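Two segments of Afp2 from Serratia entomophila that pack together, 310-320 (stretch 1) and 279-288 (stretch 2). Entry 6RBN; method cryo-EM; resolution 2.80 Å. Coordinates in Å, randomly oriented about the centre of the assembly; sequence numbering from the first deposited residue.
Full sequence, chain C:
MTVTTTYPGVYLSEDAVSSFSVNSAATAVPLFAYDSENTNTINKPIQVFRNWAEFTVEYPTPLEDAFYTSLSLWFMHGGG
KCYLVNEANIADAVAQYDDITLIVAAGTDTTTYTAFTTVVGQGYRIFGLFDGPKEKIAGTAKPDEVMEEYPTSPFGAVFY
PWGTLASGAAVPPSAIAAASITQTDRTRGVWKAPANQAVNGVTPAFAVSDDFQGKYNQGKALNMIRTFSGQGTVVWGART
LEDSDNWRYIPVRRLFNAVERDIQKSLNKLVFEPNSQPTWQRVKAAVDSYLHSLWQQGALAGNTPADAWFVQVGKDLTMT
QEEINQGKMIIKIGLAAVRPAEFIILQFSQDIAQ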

# COMPACT_ATOMS: atom_id res chain seq x y z
N PHE C 310 16.36 -23.73 63.50
CA PHE C 310 16.95 -23.20 62.27
C PHE C 310 17.50 -24.36 61.46
O PHE C 310 17.98 -25.35 62.01
CB PHE C 310 18.06 -22.16 62.54
CG PHE C 310 19.30 -22.70 63.20
CD1 PHE C 310 19.39 -22.76 64.57
CD2 PHE C 310 20.39 -23.11 62.44
CE1 PHE C 310 20.53 -23.23 65.19
CE2 PHE C 310 21.53 -23.60 63.05
CZ PHE C 310 21.60 -23.66 64.42
N VAL C 311 17.40 -24.24 60.14
CA VAL C 311 17.97 -25.19 59.20
C VAL C 311 18.76 -24.39 58.17
O VAL C 311 18.25 -23.40 57.64
CB VAL C 311 16.88 -26.03 58.50
CG1 VAL C 311 17.49 -26.95 57.47
CG2 VAL C 311 16.08 -26.83 59.50
N GLN C 312 19.99 -24.80 57.90
CA GLN C 312 20.79 -24.10 56.91
C GLN C 312 21.72 -25.04 56.17
O GLN C 312 22.27 -25.99 56.75
CB GLN C 312 21.57 -22.95 57.55
CG GLN C 312 22.48 -23.33 58.67
CD GLN C 312 23.07 -22.12 59.35
OE1 GLN C 312 22.85 -20.99 58.92
NE2 GLN C 312 23.79 -22.35 60.44
N VAL C 313 21.89 -24.78 54.88
CA VAL C 313 22.73 -25.56 53.97
C VAL C 313 23.15 -24.65 52.82
O VAL C 313 22.35 -23.86 52.31
CB VAL C 313 22.00 -26.83 53.50
CG1 VAL C 313 20.64 -26.52 52.91
CG2 VAL C 313 22.83 -27.61 52.50
N GLY C 314 24.42 -24.71 52.43
CA GLY C 314 24.90 -23.84 51.38
C GLY C 314 26.17 -24.39 50.75
O GLY C 314 26.69 -25.42 51.16
N LYS C 315 26.65 -23.66 49.74
CA LYS C 315 27.84 -24.10 49.02
C LYS C 315 29.11 -23.61 49.72
O LYS C 315 30.19 -24.16 49.49
CB LYS C 315 27.77 -23.61 47.57
CG LYS C 315 28.77 -24.25 46.61
CD LYS C 315 29.94 -23.34 46.32
CE LYS C 315 30.92 -24.00 45.37
NZ LYS C 315 30.30 -24.21 44.04
N ASP C 316 29.01 -22.58 50.55
CA ASP C 316 30.08 -22.23 51.47
C ASP C 316 29.52 -21.83 52.82
O ASP C 316 30.04 -20.95 53.50
CB ASP C 316 30.99 -21.15 50.88
CG ASP C 316 30.23 -19.91 50.45
OD1 ASP C 316 28.99 -19.89 50.52
OD2 ASP C 316 30.90 -18.94 50.02
N LEU C 317 28.43 -22.49 53.23
CA LEU C 317 27.86 -22.35 54.56
C LEU C 317 28.20 -23.53 55.45
O LEU C 317 28.79 -23.37 56.51
CB LEU C 317 26.34 -22.20 54.47
CG LEU C 317 25.72 -20.82 54.37
CD1 LEU C 317 24.25 -20.95 54.09
CD2 LEU C 317 25.96 -20.07 55.65
N THR C 318 27.83 -24.73 55.01
CA THR C 318 28.00 -25.94 55.81
C THR C 318 28.97 -26.93 55.20
O THR C 318 29.42 -27.84 55.90
CB THR C 318 26.65 -26.63 56.01
OG1 THR C 318 26.12 -27.01 54.74
CG2 THR C 318 25.67 -25.69 56.68
N MET C 319 29.32 -26.76 53.93
CA MET C 319 30.16 -27.69 53.22
C MET C 319 30.91 -26.95 52.12
O MET C 319 30.48 -25.89 51.69
CB MET C 319 29.32 -28.83 52.66
CG MET C 319 28.20 -28.35 51.78
SD MET C 319 27.02 -29.63 51.42
CE MET C 319 25.83 -28.66 50.53
N THR C 320 32.04 -27.51 51.71
CA THR C 320 32.89 -26.91 50.70
C THR C 320 32.88 -27.74 49.43
O THR C 320 32.31 -28.83 49.39
CB THR C 320 34.33 -26.77 51.22
OG1 THR C 320 34.85 -28.06 51.53
CG2 THR C 320 34.36 -25.91 52.45
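Stretch 2, residues 279-288: TWQRVKAAVD

Residues 279-288 form an uninterrupted stretch of α-helix, part of a longer helix that extends beyond both ends of the segment. It lies along an extended segment that includes strand residues 310-312; further on, the chain is loop and turn. The strand and helix axes approach to 8.6 Å and run almost antiparallel, with an angle of 169° between their N-to-C directions. The register follows from this: the CA atoms of Val-311 and Lys-284 are 6.4 Å apart, and one helical turn earlier those of Val-313 and Trp-280 are 6.8 Å apart. Two residues of extended chain thus span about the same length as four residues of helix. Within the helix, Val-283 N donates to Thr-279 O (2.9 Å) and Lys-284 N to Trp-280 O (3.2 Å), whereas several of the later backbone bonds are weak, including Asp-288 N to Lys-284 O at 3.3 Å.

No hydrogen bond links the two stretches, and the 442 Å² they bury is held largely by nonpolar packing. The alternation of the extended chain directs the CA-to-CB bonds of Val-311 and Val-313 toward the helix and those of Phe-310 and Gln-312 away from it. Val-311, in the t rotamer, sits at the upstream end of the contact. Its CG1 lies 3.7 Å from Lys-284 CB, while its CG2 reaches Val-287 CG1 at 3.7 Å and Asp-288 OD1 at 3.3 Å. The Lys-284 side chain runs across the extended chain, bringing its CE to 3.7 Å from Val-311 O and its CD to 3.8 Å from Val-313 CG1; its NZ forms a salt bridge with Asp-288 OD2 at 3.5 Å, within the helix itself.

Val-313 packs over the preceding turn, with CG1 3.7 Å from Trp-280 O and CG2 4.1 Å from Trp-280 CB. The indole of Trp-280 then extends the contact into the loop. Lys-315 CB approaches its CZ3 obliquely at 4.0 Å, although the end of the lysine side chain leads away from the helix. After the intervening residues 316-318, which make no contact with the helix, the chain returns at Met-319. Its methyl group covers one face of the indole: CE is 3.5 Å from Trp-280 CE2 and 3.6 Å from the centroid of the Trp-280 six-membered ring, only 16° off the ring normal, a CH-π arrangement. Trp-280 therefore joins the extended segment and the returning loop in a single nonpolar contact.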

# COMPACT_ATOMS: atom_id res chain seq x y z
N THR C 279 18.60 -29.67 44.86
CA THR C 279 18.35 -30.74 45.82
C THR C 279 18.50 -30.24 47.25
O THR C 279 17.74 -30.66 48.13
CB THR C 279 19.28 -31.91 45.54
OG1 THR C 279 19.13 -32.31 44.17
CG2 THR C 279 18.95 -33.11 46.41
N TRP C 280 19.44 -29.32 47.48
CA TRP C 280 19.67 -28.79 48.82
C TRP C 280 18.49 -27.95 49.28
O TRP C 280 18.19 -27.90 50.48
CB TRP C 280 20.93 -27.93 48.83
CG TRP C 280 22.17 -28.62 48.36
CD1 TRP C 280 22.38 -29.97 48.26
CD2 TRP C 280 23.33 -28.00 47.82
NE1 TRP C 280 23.61 -30.21 47.73
CE2 TRP C 280 24.22 -29.02 47.45
CE3 TRP C 280 23.71 -26.67 47.63
CZ2 TRP C 280 25.46 -28.75 46.90
CZ3 TRP C 280 24.95 -26.41 47.09
CH2 TRP C 280 25.81 -27.45 46.73
N GLN C 281 17.83 -27.27 48.35
CA GLN C 281 16.60 -26.55 48.66
C GLN C 281 15.47 -27.51 48.97
O GLN C 281 14.59 -27.19 49.78
CB GLN C 281 16.21 -25.64 47.51
CG GLN C 281 17.18 -24.52 47.27
CD GLN C 281 17.30 -23.61 48.45
OE1 GLN C 281 18.34 -23.55 49.10
NE2 GLN C 281 16.23 -22.90 48.77
N ARG C 282 15.46 -28.68 48.33
CA ARG C 282 14.40 -29.64 48.57
C ARG C 282 14.65 -30.43 49.85
O ARG C 282 13.71 -30.95 50.46
CB ARG C 282 14.25 -30.55 47.36
CG ARG C 282 13.00 -31.39 47.34
CD ARG C 282 12.83 -32.13 46.04
NE ARG C 282 13.86 -33.13 45.83
CZ ARG C 282 14.00 -33.84 44.72
NH1 ARG C 282 13.16 -33.66 43.71
NH2 ARG C 282 14.97 -34.73 44.61
N VAL C 283 15.90 -30.49 50.30
CA VAL C 283 16.20 -31.11 51.59
C VAL C 283 15.79 -30.19 52.74
O VAL C 283 15.08 -30.62 53.66
CB VAL C 283 17.68 -31.49 51.67
CG1 VAL C 283 18.05 -31.89 53.07
CG2 VAL C 283 17.96 -32.65 50.74
N LYS C 284 16.20 -28.93 52.70
CA LYS C 284 15.96 -28.05 53.83
C LYS C 284 14.51 -27.59 53.93
O LYS C 284 14.14 -27.01 54.96
CB LYS C 284 16.86 -26.82 53.79
CG LYS C 284 16.45 -25.77 52.79
CD LYS C 284 17.39 -24.59 52.85
CE LYS C 284 17.24 -23.84 54.16
NZ LYS C 284 15.90 -23.22 54.29
N ALA C 285 13.70 -27.81 52.91
CA ALA C 285 12.27 -27.55 53.02
C ALA C 285 11.50 -28.78 53.45
O ALA C 285 10.37 -28.65 53.93
CB ALA C 285 11.72 -27.04 51.70
N ALA C 286 12.07 -29.97 53.29
CA ALA C 286 11.51 -31.17 53.88
C ALA C 286 11.75 -31.24 55.38
O ALA C 286 11.03 -31.95 56.08
CB ALA C 286 12.09 -32.42 53.21
N VAL C 287 12.74 -30.50 55.88
CA VAL C 287 13.00 -30.45 57.31
C VAL C 287 12.21 -29.33 57.97
O VAL C 287 11.66 -29.51 59.06
CB VAL C 287 14.51 -30.30 57.55
CG1 VAL C 287 14.81 -30.27 59.03
CG2 VAL C 287 15.27 -31.43 56.90
N ASP C 288 12.12 -28.17 57.31
CA ASP C 288 11.31 -27.07 57.82
C ASP C 288 9.83 -27.41 57.86
O ASP C 288 9.10 -26.89 58.70
CB ASP C 288 11.52 -25.80 56.99
CG ASP C 288 12.84 -25.14 57.26
OD1 ASP C 288 13.36 -25.28 58.39
OD2 ASP C 288 13.37 -24.47 56.35